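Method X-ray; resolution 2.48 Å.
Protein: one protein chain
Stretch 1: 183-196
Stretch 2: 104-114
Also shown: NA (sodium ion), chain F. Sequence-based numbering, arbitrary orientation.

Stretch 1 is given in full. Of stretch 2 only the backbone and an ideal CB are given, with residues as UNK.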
# COMPACT_ATOMS: atom_id res chain seq x y z
N LYS B 183 -18.72 1.12 -0.15
CA LYS B 183 -18.44 0.56 1.17
C LYS B 183 -16.96 0.19 1.35
O LYS B 183 -16.55 -0.24 2.42
CB LYS B 183 -19.31 -0.68 1.40
CG LYS B 183 -20.80 -0.40 1.43
CD LYS B 183 -21.59 -1.66 1.14
CE LYS B 183 -22.91 -1.68 1.90
NZ LYS B 183 -23.50 -3.05 1.95
N VAL B 184 -16.17 0.37 0.30
CA VAL B 184 -14.77 -0.05 0.33
C VAL B 184 -13.83 1.11 0.65
O VAL B 184 -13.09 1.06 1.64
CB VAL B 184 -14.35 -0.69 -1.00
CG1 VAL B 184 -12.87 -1.08 -0.96
CG2 VAL B 184 -15.21 -1.90 -1.31
N MET B 185 -13.85 2.14 -0.18
CA MET B 185 -12.99 3.30 0.04
C MET B 185 -13.58 4.23 1.09
O MET B 185 -14.54 4.96 0.82
CB MET B 185 -12.74 4.05 -1.27
CG MET B 185 -12.09 3.19 -2.33
SD MET B 185 -10.64 2.31 -1.70
CE MET B 185 -9.52 3.68 -1.38
N VAL B 186 -13.02 4.19 2.29
CA VAL B 186 -13.50 5.02 3.39
C VAL B 186 -12.74 6.35 3.45
O VAL B 186 -13.16 7.28 4.13
CB VAL B 186 -13.36 4.29 4.73
CG1 VAL B 186 -14.25 3.06 4.75
CG2 VAL B 186 -11.91 3.91 4.99
N TYR B 187 -11.63 6.42 2.73
CA TYR B 187 -10.85 7.66 2.64
C TYR B 187 -10.18 7.77 1.28
O TYR B 187 -9.61 6.80 0.78
CB TYR B 187 -9.80 7.72 3.75
CG TYR B 187 -9.00 9.01 3.78
CD1 TYR B 187 -7.89 9.19 2.96
CD2 TYR B 187 -9.35 10.04 4.64
CE1 TYR B 187 -7.16 10.36 2.98
CE2 TYR B 187 -8.62 11.22 4.67
CZ TYR B 187 -7.53 11.38 3.84
OH TYR B 187 -6.80 12.55 3.87
N TRP B 188 -10.25 8.95 0.69
CA TRP B 188 -9.55 9.24 -0.55
C TRP B 188 -9.39 10.74 -0.73
O TRP B 188 -10.35 11.45 -1.00
CB TRP B 188 -10.29 8.63 -1.75
CG TRP B 188 -9.74 9.04 -3.09
CD1 TRP B 188 -10.42 9.64 -4.10
CD2 TRP B 188 -8.39 8.88 -3.55
NE1 TRP B 188 -9.59 9.86 -5.17
CE2 TRP B 188 -8.33 9.40 -4.86
CE3 TRP B 188 -7.23 8.34 -2.99
CZ2 TRP B 188 -7.16 9.41 -5.61
CZ3 TRP B 188 -6.06 8.34 -3.74
CH2 TRP B 188 -6.04 8.87 -5.04
N LYS B 189 -8.16 11.20 -0.56
CA LYS B 189 -7.84 12.61 -0.74
C LYS B 189 -6.60 12.75 -1.62
O LYS B 189 -5.67 11.96 -1.52
CB LYS B 189 -7.61 13.29 0.61
CG LYS B 189 -8.87 13.41 1.46
CD LYS B 189 -9.77 14.52 0.94
CE LYS B 189 -9.11 15.88 1.11
NZ LYS B 189 -10.02 16.99 0.72
N SER B 190 -6.62 13.77 -2.47
CA SER B 190 -5.49 14.02 -3.36
C SER B 190 -5.36 15.49 -3.68
O SER B 190 -6.35 16.20 -3.82
CB SER B 190 -5.64 13.23 -4.66
OG SER B 190 -4.55 13.50 -5.53
N THR B 191 -4.12 15.95 -3.79
CA THR B 191 -3.84 17.26 -4.34
C THR B 191 -4.29 17.26 -5.80
O THR B 191 -4.42 16.19 -6.40
CB THR B 191 -2.35 17.61 -4.22
OG1 THR B 191 -1.56 16.56 -4.80
CG2 THR B 191 -1.96 17.79 -2.77
N PRO B 192 -4.57 18.44 -6.37
CA PRO B 192 -4.97 18.52 -7.78
C PRO B 192 -4.05 17.72 -8.70
O PRO B 192 -4.50 17.11 -9.66
CB PRO B 192 -4.90 20.01 -8.09
CG PRO B 192 -5.19 20.66 -6.78
CD PRO B 192 -4.60 19.77 -5.72
N ARG B 193 -2.75 17.73 -8.39
CA ARG B 193 -1.79 16.94 -9.14
C ARG B 193 -0.84 16.20 -8.21
O ARG B 193 -0.69 16.56 -7.04
CB ARG B 193 -1.01 17.82 -10.12
CG ARG B 193 -1.89 18.51 -11.16
CD ARG B 193 -1.13 18.84 -12.44
NE ARG B 193 -0.02 19.74 -12.20
CZ ARG B 193 0.94 19.99 -13.08
NH1 ARG B 193 0.93 19.39 -14.27
NH2 ARG B 193 1.93 20.82 -12.78
N ASN B 194 -0.22 15.14 -8.72
CA ASN B 194 0.82 14.41 -8.01
C ASN B 194 2.12 14.44 -8.81
O ASN B 194 2.13 14.84 -9.97
CB ASN B 194 0.41 12.95 -7.77
CG ASN B 194 -0.64 12.80 -6.67
OD1 ASN B 194 -1.27 13.77 -6.26
ND2 ASN B 194 -0.83 11.57 -6.21
N TYR B 195 3.21 14.00 -8.19
CA TYR B 195 4.48 13.94 -8.89
C TYR B 195 4.82 12.51 -9.31
O TYR B 195 4.75 11.58 -8.51
CB TYR B 195 5.61 14.50 -8.04
CG TYR B 195 6.98 14.28 -8.65
CD1 TYR B 195 7.44 15.10 -9.68
CD2 TYR B 195 7.80 13.26 -8.20
CE1 TYR B 195 8.69 14.90 -10.24
CE2 TYR B 195 9.05 13.05 -8.76
CZ TYR B 195 9.49 13.88 -9.77
OH TYR B 195 10.73 13.68 -10.33
N SER B 196 5.21 12.36 -10.57
CA SER B 196 5.71 11.09 -11.08
C SER B 196 7.21 11.21 -11.35
O SER B 196 7.65 12.14 -12.03
CB SER B 196 4.97 10.68 -12.35
OG SER B 196 5.55 9.52 -12.92
N UNK B 104 12.23 19.15 -0.12
CA UNK B 104 11.11 20.09 -0.14
C UNK B 104 10.05 19.62 -1.14
O UNK B 104 10.04 20.05 -2.29
CB UNK B 104 11.59 21.50 -0.49
N UNK B 105 9.17 18.74 -0.69
CA UNK B 105 8.19 18.13 -1.59
C UNK B 105 6.97 19.03 -1.79
O UNK B 105 6.13 19.16 -0.91
CB UNK B 105 7.75 16.77 -1.04
N UNK B 106 6.88 19.62 -2.98
CA UNK B 106 5.75 20.48 -3.32
C UNK B 106 4.83 19.83 -4.35
O UNK B 106 3.90 20.46 -4.86
CB UNK B 106 6.25 21.82 -3.85
N UNK B 107 5.09 18.55 -4.64
CA UNK B 107 4.36 17.84 -5.67
C UNK B 107 3.06 17.23 -5.18
O UNK B 107 2.30 16.66 -5.97
CB UNK B 107 5.25 16.74 -6.26
N UNK B 108 2.80 17.34 -3.89
CA UNK B 108 1.57 16.81 -3.32
C UNK B 108 1.59 15.31 -3.17
O UNK B 108 2.65 14.68 -3.20
CB UNK B 108 0.37 17.22 -4.18
N UNK B 109 0.40 14.72 -3.03
CA UNK B 109 0.26 13.30 -2.74
C UNK B 109 -1.20 12.86 -2.89
O UNK B 109 -2.11 13.69 -2.99
CB UNK B 109 0.77 12.99 -1.33
N UNK B 110 -1.42 11.55 -2.90
CA UNK B 110 -2.77 10.99 -2.86
C UNK B 110 -2.78 9.74 -1.97
O UNK B 110 -1.96 8.85 -2.14
CB UNK B 110 -3.26 10.65 -4.27
N UNK B 111 -3.71 9.70 -1.02
CA UNK B 111 -3.80 8.59 -0.08
C UNK B 111 -5.22 8.05 -0.01
O UNK B 111 -6.19 8.81 0.05
CB UNK B 111 -3.33 9.03 1.31
N UNK B 112 -5.35 6.72 -0.02
CA UNK B 112 -6.64 6.08 0.12
C UNK B 112 -6.65 5.04 1.22
O UNK B 112 -5.63 4.44 1.52
CB UNK B 112 -7.05 5.44 -1.21
N UNK B 113 -7.81 4.83 1.83
CA UNK B 113 -7.97 3.75 2.80
C UNK B 113 -9.12 2.84 2.38
O UNK B 113 -10.24 3.29 2.13
CB UNK B 113 -8.22 4.31 4.20
N UNK B 114 -8.84 1.54 2.31
CA UNK B 114 -9.83 0.57 1.87
C UNK B 114 -10.26 -0.34 3.01
O UNK B 114 -9.42 -0.85 3.75
CB UNK B 114 -9.28 -0.26 0.71
NA NA F . 3.80 18.97 -1.68

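At positions 104 to 106 the ideal CB has no atom of stretch 1 within 5.5 Å, so stretch 1 alone leaves the choice wide. Position 104 is Asp104. At 105 the CB points sideways, and only a long side chain could reach the ring of Tyr195; an aromatic or long aliphatic group would suit. The residue is Trp105, whose CZ2 lies 3.6 Å from Tyr195 CD2 with the ring planes at 87°, while its backbone O binds the sodium ion at 2.5 Å. Position 106 is Thr106, out of reach of stretch 1.

At 107 the ideal CB falls 2.9 Å from Tyr195 CB, a clash that favours glycine, and Gly107 is found. Its O accepts a CA-H...O contact from Asn194 CA at 3.4 Å. Position 108 is still more restricted: phi is 76°, and the ideal CB would sit 2.1 Å from Thr191 OG1. Gly108 meets both conditions, and a water bridges its O (2.7 Å) to Tyr195 N (2.9 Å from the same water).

At 109 the CB points away from stretch 1, so many side chains would fit. Val109 donates from N to Thr191 OG1 (3.2 Å) and accepts at O from Thr191 N (3.1 Å).

From 110 onward the strand runs antiparallel to 187-190, and its side chains alternate between two faces. The CB at 110 shares a face with Trp188 and Ser190, 3.4 Å from both Trp188 CH2 and Ser190 OG, so a small residue, alanine, serine or perhaps cysteine, is expected. It is Ser110, with its OG 3.0 Å from Asn194 ND2.

Position 111 lies on the face of Tyr187 and Lys189, its CB 4.4 Å from Tyr187 CE1; a medium-sized apolar or beta-branched residue would suit. Val111 fills it, its N donating a hydrogen bond to Lys189 O at 3.0 Å.

At 112 the ideal CB would be 3.0 Å from Met185 CE and 3.4 Å from Trp188 CE3. This crowding favours glycine. Gly112 leaves that space to the two side chains, with Met185 CE 4.0 Å from its CA, and its CA makes a CA-H...O contact with Tyr187 O at 3.1 Å.

At 113 the CB is 3.8 Å from both Tyr187 CB and Val186 CG2, an apolar setting for valine, isoleucine or leucine. Val113 places CG2 3.7 Å from Tyr187 CB and CG1 3.7 Å from Val186 CG2. Its O accepts from Val186 N (2.9 Å) and weakly from Tyr187 N (3.5 Å).

At 114 Met185 SD and Val184 CG1 approach the CB to 3.8 and 4.0 Å, suiting a small apolar group; Ala114 supplies its methyl.

Stretch 2 (104-114) DWTGGVSVGVA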
# COMPACT_ATOMS: atom_id res chain seq x y z
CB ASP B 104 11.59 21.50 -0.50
CG ASP B 104 10.49 22.54 -0.35
OD1 ASP B 104 9.50 22.28 0.36
OD2 ASP B 104 10.62 23.63 -0.96
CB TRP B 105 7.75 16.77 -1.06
CG TRP B 105 7.15 15.92 -2.12
CD1 TRP B 105 5.85 15.93 -2.55
CD2 TRP B 105 7.82 14.93 -2.90
NE1 TRP B 105 5.68 15.00 -3.55
CE2 TRP B 105 6.87 14.37 -3.78
CE3 TRP B 105 9.14 14.45 -2.94
CZ2 TRP B 105 7.19 13.37 -4.69
CZ3 TRP B 105 9.46 13.45 -3.85
CH2 TRP B 105 8.49 12.92 -4.71
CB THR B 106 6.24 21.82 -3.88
OG1 THR B 106 7.02 21.59 -5.06
CG2 THR B 106 7.09 22.55 -2.85
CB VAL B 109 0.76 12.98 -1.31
CG1 VAL B 109 -0.32 13.31 -0.28
CG2 VAL B 109 1.18 11.52 -1.19
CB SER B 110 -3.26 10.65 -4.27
OG SER B 110 -2.52 9.58 -4.83
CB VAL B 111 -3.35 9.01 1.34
CG1 VAL B 111 -3.41 7.82 2.30
CG2 VAL B 111 -1.95 9.59 1.31
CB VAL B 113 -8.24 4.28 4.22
CG1 VAL B 113 -8.31 3.12 5.20
CG2 VAL B 113 -7.15 5.24 4.63
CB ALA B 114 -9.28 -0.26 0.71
O HOH W 1 3.35 13.34 -5.40
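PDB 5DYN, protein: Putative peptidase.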